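Local coordinates for carbamate kinase (Mycoplasma penetrans, PDB 4AXS), which probably catalyses reversible phosphate transfer between carbamoyl phosphate and ADP, the ATP-yielding step of the arginine deiminase pathway, at residues A[318-322]-A[323-327]; A[55-59]-A[60-64]; A[187-190]-A[191-195]. All blocks are in the same frame, centred on the assembly; numbering follows the deposited sequence.

In the fold
All three contacts are local, each at a place where a helix meets the neighbouring loop or strand. Interactions 1 and 2 lie on the same side of the chain's centre, their own centres about 15 Å apart. They touch directly, L322 CD1 packing on L57 CD2 at 4.1 Å. Interaction 2 belongs to the crossover from strand 27-31 through helix 48-59 to strand 64-68, and interaction 1 leads into strand 328-330 at the opposite edge of the same five-stranded sheet. Interaction 3 stands apart, on an edge strand of the four-stranded sheet: its centre is about 24 Å from that of interaction 2 and 30 Å from that of interaction 1, and it alone meets the second subunit.

Interaction 1 (A[318-322]-A[323-327]); sequences VEDAL and KGLSG
K323, D320 and A321 carry this helix end, and most of the work is done by the carbonyl of D320. D320 O accepts the backbone N-H of K323 at 2.7 Å, with K323 N above the carbonyl plane, 45° out of it, and not on a lone pair. A longer, weak bond runs from L325 N to D320 O at 3.4 Å; the position of that nitrogen is less certain, because it crowds a neighbour in the model. Another weak bond, from G324 N to A321 O, is 3.3 Å long.

The side chains follow this backbone. K323 starts beside its own backbone N (chi1 -81°) and bends at chi2, which carries its methylenes alongside the preceding peptide, with CD 3.1 Å from L322 O. Past the bend the chain runs extended and its end leads away from segment 318-322. D320 and L325 cross at about a right angle: D320 CB faces L325 CB at 4.0 Å, and the carboxylate OD1 of D320 lies 3.9 Å from the methyl CD1 of L325. On the buried side A321 meets the returning chain with its backbone, CA approaching S326 O at 3.5 Å in a CA-H...O contact, while its methyl also packs on I311 and A313 of strand 309-313. E319 turns the other way, to a salt bridge with K53 of helix 48-59.

With G324 at positive phi, the bonds from L325 to D320 and from G324 to A321 match the pattern of a Schellman motif closing the short helix 318-321, though the outer bond is weak and its nitrogen uncertainly placed.

Interaction 2 (A[55-59]-A[60-64]); sequences AALIQ and EGHEV
V64 turns its CG2 methyl into the angle between L57 and I58, and this is the tight half of the contact. V64 CG2 lies 3.5 Å from I58 CD1 and 3.6 Å from L57 CB, and V64 crosses each of the two side chains at about a right angle. Both of its helix partners have their chains set beside the backbone N; for I58 a second bend (chi2 -65°) brings CD1 round to the valine although its CB starts off away from it. The cluster goes on inward, with L57 and V64 both on I29 of strand 27-31 and I58 on L119 of helix 96-121.

At the helix end the backbone turns back. H62 N donates to L57 O at 3.1 Å, and the same oxygen lies at the edge of the H62 ring, 3.7 Å from H62 CD2. I58 CA points its hydrogen nearly straight at H62 O, 3.6 Å away. G61, with positive phi, makes the reversal at a backbone geometry that would press a CB against the carbonyl before it.

The other side is polar and exposed. E60 N donates to A56 O at 3.3 Å, and the E60 side chain, bent at chi2, folds back toward the last turn, leaving E60 OE1 2.5 Å from A56 O. Its carboxylate also meets the extended Q59 chain, E60 OE1 being 3.4 Å from Q59 CB.

Apolar contact makes up the inner side of this beta-alpha-beta crossover between strands 27-31 and 64-68. E60 N continues the helical i to i+4 pattern on A56 O, while H62 N bonds L57 O beyond the reversal, and the groups of Q59 and E60 stay outside.

Interaction 3 (A[187-190]-A[191-195]); sequences PVDF and IGIDA
I193 reaches back to F190 and D189 at the type I beta turn F190-I193, which joins the end of strand 187-190 to helix 193-201. The methyl CG2 of I193 meets the F190 ring at its edge, near the ring plane and 3.5 Å from F190 CD2. On the other branch I193 CD1 lies against the D189 carboxylate, 3.3 Å from D189 OD2. The whole I193 side chain, CG2 included, is uncertainly placed, since its chi1 of 7° is nearly eclipsed and its CG1 clashes with F190 O.

The turn itself is closed by I193 N donating to F190 O at 3.3 Å and almost straight (176°), although that same clash makes the oxygen's position less sure. G192 takes the N-cap position.

Further out, opposite I136 of strand 134-137 the edge strand fits two residues, V188 and D189, in a classic bulge. F190 packs on T135 of that strand and on K238 and I239 of helix 232-242, whose A242 meets I193. The second subunit covers the turn and the start of the helix: I191 rests on V128 of that subunit, and A195 N makes a weak hydrogen bond to its D127 OD2.

Interaction 1 (A[318-322]-A[323-327])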
ATOM      1  N   VAL A 318      -0.256 -21.454  17.829  1.00 57.54           N
ATOM      2  CA  VAL A 318      -0.988 -20.244  18.174  1.00 57.62           C
ATOM      3  C   VAL A 318      -2.475 -20.466  18.437  1.00 63.16           C
ATOM      4  O   VAL A 318      -3.100 -19.689  19.155  1.00 65.90           O
ATOM      5  CB  VAL A 318      -0.798 -19.146  17.119  1.00 67.04           C
ATOM      6  CG1 VAL A 318      -1.077 -19.686  15.718  1.00 65.09           C
ATOM      7  CG2 VAL A 318      -1.689 -17.948  17.434  1.00 66.94           C
ATOM      8  N   GLU A 319      -3.051 -21.513  17.858  1.00 65.02           N
ATOM      9  CA  GLU A 319      -4.425 -21.869  18.205  1.00 66.64           C
ATOM     10  C   GLU A 319      -4.451 -22.495  19.606  1.00 68.68           C
ATOM     11  O   GLU A 319      -5.356 -22.227  20.405  1.00 67.13           O
ATOM     12  CB  GLU A 319      -5.059 -22.800  17.161  1.00 66.68           C
ATOM     13  CG  GLU A 319      -4.120 -23.836  16.562  1.00 63.67           C
ATOM     14  CD  GLU A 319      -3.502 -23.371  15.262  1.00 65.95           C
ATOM     15  OE1 GLU A 319      -4.255 -23.217  14.274  1.00 72.60           O
ATOM     16  OE2 GLU A 319      -2.268 -23.153  15.221  1.00 64.16           O
ATOM     17  N   ASP A 320      -3.449 -23.318  19.902  1.00 62.30           N
ATOM     18  CA  ASP A 320      -3.268 -23.818  21.260  1.00 72.93           C
ATOM     19  C   ASP A 320      -3.138 -22.629  22.198  1.00 70.09           C
ATOM     20  O   ASP A 320      -3.763 -22.579  23.266  1.00 65.77           O
ATOM     21  CB  ASP A 320      -1.998 -24.677  21.374  1.00 69.16           C
ATOM     22  CG  ASP A 320      -2.151 -26.045  20.734  1.00 73.02           C
ATOM     23  OD1 ASP A 320      -2.685 -26.956  21.404  1.00 72.50           O
ATOM     24  OD2 ASP A 320      -1.727 -26.211  19.567  1.00 75.91           O
ATOM     25  N   ALA A 321      -2.315 -21.674  21.773  1.00 66.11           N
ATOM     26  CA  ALA A 321      -1.936 -20.539  22.605  1.00 64.13           C
ATOM     27  C   ALA A 321      -3.150 -19.760  23.075  1.00 65.02           C
ATOM     28  O   ALA A 321      -3.174 -19.251  24.199  1.00 68.28           O
ATOM     29  CB  ALA A 321      -0.987 -19.630  21.852  1.00 64.77           C
ATOM     30  N   LEU A 322      -4.161 -19.683  22.215  1.00 64.39           N
ATOM     31  CA  LEU A 322      -5.384 -18.961  22.539  1.00 63.01           C
ATOM     32  C   LEU A 322      -6.224 -19.683  23.579  1.00 70.32           C
ATOM     33  O   LEU A 322      -7.283 -19.197  23.979  1.00 68.11           O
ATOM     34  CB  LEU A 322      -6.203 -18.731  21.278  1.00 65.53           C
ATOM     35  CG  LEU A 322      -5.668 -17.585  20.431  1.00 57.58           C
ATOM     36  CD1 LEU A 322      -5.541 -18.040  18.989  1.00 64.59           C
ATOM     37  CD2 LEU A 322      -6.565 -16.354  20.573  1.00 47.76           C
ATOM     38  N   LYS A 323      -5.741 -20.843  24.016  1.00 75.64           N
ATOM     39  CA  LYS A 323      -6.426 -21.620  25.039  1.00 72.44           C
ATOM     40  C   LYS A 323      -5.495 -22.060  26.159  1.00 74.26           C
ATOM     41  O   LYS A 323      -5.600 -23.180  26.667  1.00 80.56           O
ATOM     42  CB  LYS A 323      -7.141 -22.817  24.412  1.00 72.36           C
ATOM     43  CG  LYS A 323      -8.477 -22.433  23.810  1.00 77.66           C
ATOM     44  CD  LYS A 323      -9.192 -21.458  24.739  1.00 80.89           C
ATOM     45  CE  LYS A 323     -10.566 -21.063  24.227  1.00 83.28           C
ATOM     46  NZ  LYS A 323     -11.247 -20.178  25.217  1.00 91.05           N
ATOM     47  N   GLY A 324      -4.585 -21.170  26.542  1.00 72.57           N
ATOM     48  CA  GLY A 324      -3.700 -21.411  27.671  1.00 69.51           C
ATOM     49  C   GLY A 324      -2.684 -22.514  27.448  1.00 68.76           C
ATOM     50  O   GLY A 324      -1.684 -22.597  28.166  1.00 67.85           O
ATOM     51  N   LEU A 325      -2.927 -23.350  26.443  1.00 66.18           N
ATOM     52  CA  LEU A 325      -2.115 -24.541  26.218  1.00 63.20           C
ATOM     53  C   LEU A 325      -0.690 -24.232  25.768  1.00 63.38           C
ATOM     54  O   LEU A 325       0.187 -25.088  25.867  1.00 65.27           O
ATOM     55  CB  LEU A 325      -2.792 -25.484  25.218  1.00 67.23           C
ATOM     56  CG  LEU A 325      -4.261 -25.841  25.483  1.00 70.57           C
ATOM     57  CD1 LEU A 325      -4.641 -27.120  24.737  1.00 62.07           C
ATOM     58  CD2 LEU A 325      -4.542 -25.981  26.979  1.00 65.77           C
ATOM     59  N   SER A 326      -0.452 -23.026  25.261  1.00 60.73           N
ATOM     60  CA  SER A 326       0.916 -22.609  24.957  1.00 53.27           C
ATOM     61  C   SER A 326       1.088 -21.102  25.105  1.00 52.03           C
ATOM     62  O   SER A 326       0.127 -20.371  25.380  1.00 53.48           O
ATOM     63  CB  SER A 326       1.359 -23.088  23.568  1.00 53.44           C
ATOM     64  OG  SER A 326       2.779 -23.097  23.440  1.00 48.64           O
ATOM     65  N   GLY A 327       2.323 -20.642  24.955  1.00 43.22           N
ATOM     66  CA  GLY A 327       2.591 -19.218  25.002  1.00 51.38           C
ATOM     67  C   GLY A 327       2.343 -18.558  26.350  1.00 54.81           C
ATOM     68  O   GLY A 327       1.898 -19.194  27.312  1.00 50.25           O
TER

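Interaction 2 (A[55-59]-A[60-64])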
ATOM      1  N   ALA A  55      -7.526 -17.088   8.794  1.00 52.81           N
ATOM      2  CA  ALA A  55      -8.794 -17.537   8.250  1.00 54.03           C
ATOM      3  C   ALA A  55      -9.617 -18.236   9.331  1.00 58.39           C
ATOM      4  O   ALA A  55     -10.778 -17.884   9.556  1.00 59.72           O
ATOM      5  CB  ALA A  55      -8.566 -18.458   7.065  1.00 52.65           C
ATOM      6  N   ALA A  56      -9.000 -19.201  10.016  1.00 56.85           N
ATOM      7  CA  ALA A  56      -9.706 -20.055  10.983  1.00 57.00           C
ATOM      8  C   ALA A  56     -10.375 -19.308  12.135  1.00 58.71           C
ATOM      9  O   ALA A  56     -11.393 -19.760  12.655  1.00 59.42           O
ATOM     10  CB  ALA A  56      -8.785 -21.142  11.523  1.00 52.43           C
ATOM     11  N   LEU A  57      -9.801 -18.179  12.538  1.00 53.87           N
ATOM     12  CA  LEU A  57     -10.383 -17.373  13.604  1.00 54.15           C
ATOM     13  C   LEU A  57     -11.618 -16.640  13.101  1.00 57.54           C
ATOM     14  O   LEU A  57     -12.605 -16.488  13.828  1.00 56.88           O
ATOM     15  CB  LEU A  57      -9.363 -16.367  14.148  1.00 52.94           C
ATOM     16  CG  LEU A  57      -8.102 -16.927  14.810  1.00 55.50           C
ATOM     17  CD1 LEU A  57      -7.154 -15.808  15.164  1.00 54.88           C
ATOM     18  CD2 LEU A  57      -8.444 -17.750  16.053  1.00 59.57           C
ATOM     19  N   ILE A  58     -11.549 -16.181  11.854  1.00 60.79           N
ATOM     20  CA  ILE A  58     -12.669 -15.489  11.225  1.00 59.83           C
ATOM     21  C   ILE A  58     -13.874 -16.419  11.189  1.00 67.50           C
ATOM     22  O   ILE A  58     -15.027 -15.967  11.161  1.00 69.12           O
ATOM     23  CB  ILE A  58     -12.351 -15.072   9.789  1.00 60.83           C
ATOM     24  CG1 ILE A  58     -11.013 -14.329   9.714  1.00 61.23           C
ATOM     25  CG2 ILE A  58     -13.480 -14.223   9.238  1.00 67.34           C
ATOM     26  CD1 ILE A  58     -11.005 -13.011  10.444  1.00 59.12           C
ATOM     27  N   GLN A  59     -13.593 -17.723  11.173  1.00 62.47           N
ATOM     28  CA  GLN A  59     -14.620 -18.738  11.360  1.00 63.08           C
ATOM     29  C   GLN A  59     -15.227 -18.955  12.744  1.00 65.96           C
ATOM     30  O   GLN A  59     -16.443 -19.112  12.882  1.00 66.72           O
ATOM     31  CB  GLN A  59     -14.042 -20.131  11.147  1.00 63.38           C
ATOM     32  CG  GLN A  59     -13.848 -20.523   9.709  1.00 60.60           C
ATOM     33  CD  GLN A  59     -13.664 -22.021   9.560  1.00 69.83           C
ATOM     34  OE1 GLN A  59     -13.729 -22.562   8.455  1.00 70.34           O
ATOM     35  NE2 GLN A  59     -13.437 -22.707  10.685  1.00 64.01           N
ATOM     36  N   GLU A  60     -14.368 -18.962  13.759  1.00 60.88           N
ATOM     37  CA  GLU A  60     -14.797 -19.050  15.157  1.00 62.84           C
ATOM     38  C   GLU A  60     -15.601 -17.834  15.605  1.00 70.88           C
ATOM     39  O   GLU A  60     -16.055 -17.769  16.757  1.00 70.16           O
ATOM     40  CB  GLU A  60     -13.590 -19.165  16.093  1.00 60.91           C
ATOM     41  CG  GLU A  60     -13.089 -20.583  16.344  1.00 65.71           C
ATOM     42  CD  GLU A  60     -12.278 -21.153  15.194  1.00 62.31           C
ATOM     43  OE1 GLU A  60     -12.832 -21.288  14.082  1.00 66.07           O
ATOM     44  OE2 GLU A  60     -11.086 -21.476  15.412  1.00 60.10           O
ATOM     45  N   GLY A  61     -15.786 -16.883  14.688  1.00 62.12           N
ATOM     46  CA  GLY A  61     -16.615 -15.724  14.958  1.00 63.13           C
ATOM     47  C   GLY A  61     -15.823 -14.489  15.341  1.00 67.40           C
ATOM     48  O   GLY A  61     -16.398 -13.415  15.571  1.00 63.33           O
ATOM     49  N   HIS A  62     -14.501 -14.642  15.408  1.00 66.43           N
ATOM     50  CA  HIS A  62     -13.618 -13.535  15.777  1.00 64.54           C
ATOM     51  C   HIS A  62     -13.400 -12.511  14.655  1.00 61.35           C
ATOM     52  O   HIS A  62     -13.446 -12.841  13.467  1.00 54.36           O
ATOM     53  CB  HIS A  62     -12.266 -14.060  16.252  1.00 59.97           C
ATOM     54  CG  HIS A  62     -12.360 -15.009  17.405  1.00 69.67           C
ATOM     55  ND1 HIS A  62     -12.699 -14.602  18.679  1.00 74.64           N
ATOM     56  CD2 HIS A  62     -12.155 -16.346  17.478  1.00 64.29           C
ATOM     57  CE1 HIS A  62     -12.701 -15.650  19.485  1.00 65.93           C
ATOM     58  NE2 HIS A  62     -12.379 -16.719  18.780  1.00 61.54           N
ATOM     59  N   GLU A  63     -13.176 -11.265  15.064  1.00 57.82           N
ATOM     60  CA  GLU A  63     -12.695 -10.218  14.175  1.00 60.83           C
ATOM     61  C   GLU A  63     -11.174 -10.185  14.282  1.00 56.19           C
ATOM     62  O   GLU A  63     -10.641  -9.924  15.353  1.00 59.40           O
ATOM     63  CB  GLU A  63     -13.248  -8.852  14.599  1.00 62.39           C
ATOM     64  CG  GLU A  63     -14.764  -8.774  14.788  1.00 61.14           C
ATOM     65  CD  GLU A  63     -15.155  -7.721  15.817  1.00 64.38           C
ATOM     66  OE1 GLU A  63     -15.027  -8.006  17.034  1.00 68.60           O
ATOM     67  OE2 GLU A  63     -15.572  -6.609  15.419  1.00 50.44           O
ATOM     68  N   VAL A  64     -10.476 -10.459  13.182  1.00 57.39           N
ATOM     69  CA  VAL A  64      -9.016 -10.419  13.172  1.00 51.23           C
ATOM     70  C   VAL A  64      -8.503  -9.198  12.423  1.00 53.67           C
ATOM     71  O   VAL A  64      -8.646  -9.094  11.202  1.00 55.85           O
ATOM     72  CB  VAL A  64      -8.385 -11.691  12.538  1.00 54.00           C
ATOM     73  CG1 VAL A  64      -6.860 -11.635  12.622  1.00 48.59           C
ATOM     74  CG2 VAL A  64      -8.912 -12.959  13.200  1.00 50.15           C
TER

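Interaction 3 (A[187-190]-A[191-195])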
ATOM      1  N   PRO A 187       4.421   5.675  18.886  1.00 40.77           N
ATOM      2  CA  PRO A 187       3.245   5.836  18.034  1.00 44.84           C
ATOM      3  C   PRO A 187       2.021   6.409  18.748  1.00 52.74           C
ATOM      4  O   PRO A 187       1.422   5.709  19.559  1.00 53.86           O
ATOM      5  CB  PRO A 187       2.940   4.400  17.595  1.00 40.66           C
ATOM      6  CG  PRO A 187       4.151   3.611  17.943  1.00 42.51           C
ATOM      7  CD  PRO A 187       4.703   4.260  19.147  1.00 43.80           C
ATOM      8  N   VAL A 188       1.625   7.638  18.408  1.00 52.57           N
ATOM      9  CA  VAL A 188       0.467   8.282  19.030  1.00 50.47           C
ATOM     10  C   VAL A 188      -0.853   8.101  18.262  1.00 50.21           C
ATOM     11  O   VAL A 188      -1.919   7.985  18.871  1.00 54.06           O
ATOM     12  CB  VAL A 188       0.746   9.758  19.322  1.00 49.35           C
ATOM     13  CG1 VAL A 188       2.103   9.882  19.998  1.00 50.93           C
ATOM     14  CG2 VAL A 188       0.735  10.554  18.050  1.00 49.53           C
ATOM     15  N   ASP A 189      -0.789   8.089  16.934  1.00 48.95           N
ATOM     16  CA  ASP A 189      -1.903   7.563  16.137  1.00 52.23           C
ATOM     17  C   ASP A 189      -1.608   7.413  14.649  1.00 47.57           C
ATOM     18  O   ASP A 189      -0.463   7.252  14.250  1.00 43.15           O
ATOM     19  CB  ASP A 189      -3.226   8.315  16.357  1.00 52.97           C
ATOM     20  CG  ASP A 189      -3.186   9.725  15.851  1.00 54.78           C
ATOM     21  OD1 ASP A 189      -2.180  10.407  16.131  1.00 56.26           O
ATOM     22  OD2 ASP A 189      -4.163  10.150  15.189  1.00 51.13           O
ATOM     23  N   PHE A 190      -2.659   7.436  13.838  1.00 46.79           N
ATOM     24  CA  PHE A 190      -2.534   6.970  12.466  1.00 48.67           C
ATOM     25  C   PHE A 190      -3.495   7.679  11.541  1.00 47.49           C
ATOM     26  O   PHE A 190      -4.621   7.970  11.917  1.00 47.86           O
ATOM     27  CB  PHE A 190      -2.753   5.451  12.418  1.00 49.12           C
ATOM     28  CG  PHE A 190      -2.091   4.709  13.555  1.00 41.07           C
ATOM     29  CD1 PHE A 190      -0.738   4.390  13.497  1.00 44.47           C
ATOM     30  CD2 PHE A 190      -2.814   4.345  14.691  1.00 47.22           C
ATOM     31  CE1 PHE A 190      -0.116   3.705  14.543  1.00 46.25           C
ATOM     32  CE2 PHE A 190      -2.189   3.654  15.756  1.00 45.18           C
ATOM     33  CZ  PHE A 190      -0.844   3.345  15.675  1.00 37.76           C
ATOM     34  N   ILE A 191      -3.042   7.952  10.323  1.00 51.39           N
ATOM     35  CA  ILE A 191      -3.793   8.805   9.412  1.00 46.94           C
ATOM     36  C   ILE A 191      -5.276   8.461   9.212  1.00 50.73           C
ATOM     37  O   ILE A 191      -6.113   9.361   9.114  1.00 56.33           O
ATOM     38  CB  ILE A 191      -3.074   8.978   8.061  1.00 52.84           C
ATOM     39  CG1 ILE A 191      -1.896   9.943   8.229  1.00 54.76           C
ATOM     40  CG2 ILE A 191      -4.032   9.512   6.994  1.00 41.48           C
ATOM     41  CD1 ILE A 191      -1.601  10.780   6.985  1.00 45.30           C
ATOM     42  N   GLY A 192      -5.624   7.183   9.161  1.00 49.08           N
ATOM     43  CA  GLY A 192      -7.017   6.843   8.910  1.00 47.25           C
ATOM     44  C   GLY A 192      -7.701   6.001   9.966  1.00 53.41           C
ATOM     45  O   GLY A 192      -8.729   5.378   9.678  1.00 49.50           O
ATOM     46  N   ILE A 193      -7.141   5.980  11.181  1.00 50.18           N
ATOM     47  CA  ILE A 193      -7.654   5.129  12.247  1.00 47.30           C
ATOM     48  C   ILE A 193      -9.154   5.229  12.282  1.00 48.57           C
ATOM     49  O   ILE A 193      -9.855   4.219  12.260  1.00 49.76           O
ATOM     50  CB  ILE A 193      -7.132   5.543  13.634  1.00 50.36           C
ATOM     51  CG1 ILE A 193      -6.350   6.845  13.536  1.00 49.70           C
ATOM     52  CG2 ILE A 193      -6.284   4.426  14.239  1.00 40.71           C
ATOM     53  CD1 ILE A 193      -6.187   7.564  14.840  1.00 49.33           C
ATOM     54  N   ASP A 194      -9.648   6.458  12.328  1.00 47.48           N
ATOM     55  CA  ASP A 194     -11.082   6.675  12.316  1.00 52.07           C
ATOM     56  C   ASP A 194     -11.770   5.782  11.290  1.00 53.06           C
ATOM     57  O   ASP A 194     -12.655   4.999  11.643  1.00 54.59           O
ATOM     58  CB  ASP A 194     -11.403   8.149  12.091  1.00 53.76           C
ATOM     59  CG  ASP A 194     -11.524   8.905  13.394  1.00 57.61           C
ATOM     60  OD1 ASP A 194     -11.948   8.271  14.376  1.00 57.48           O
ATOM     61  OD2 ASP A 194     -11.183  10.109  13.455  1.00 60.79           O
ATOM     62  N   ALA A 195     -11.333   5.872  10.037  1.00 45.91           N
ATOM     63  CA  ALA A 195     -11.913   5.074   8.957  1.00 48.20           C
ATOM     64  C   ALA A 195     -11.542   3.603   9.045  1.00 50.51           C
ATOM     65  O   ALA A 195     -12.333   2.727   8.682  1.00 50.67           O
ATOM     66  CB  ALA A 195     -11.513   5.641   7.589  1.00 53.35           C
TER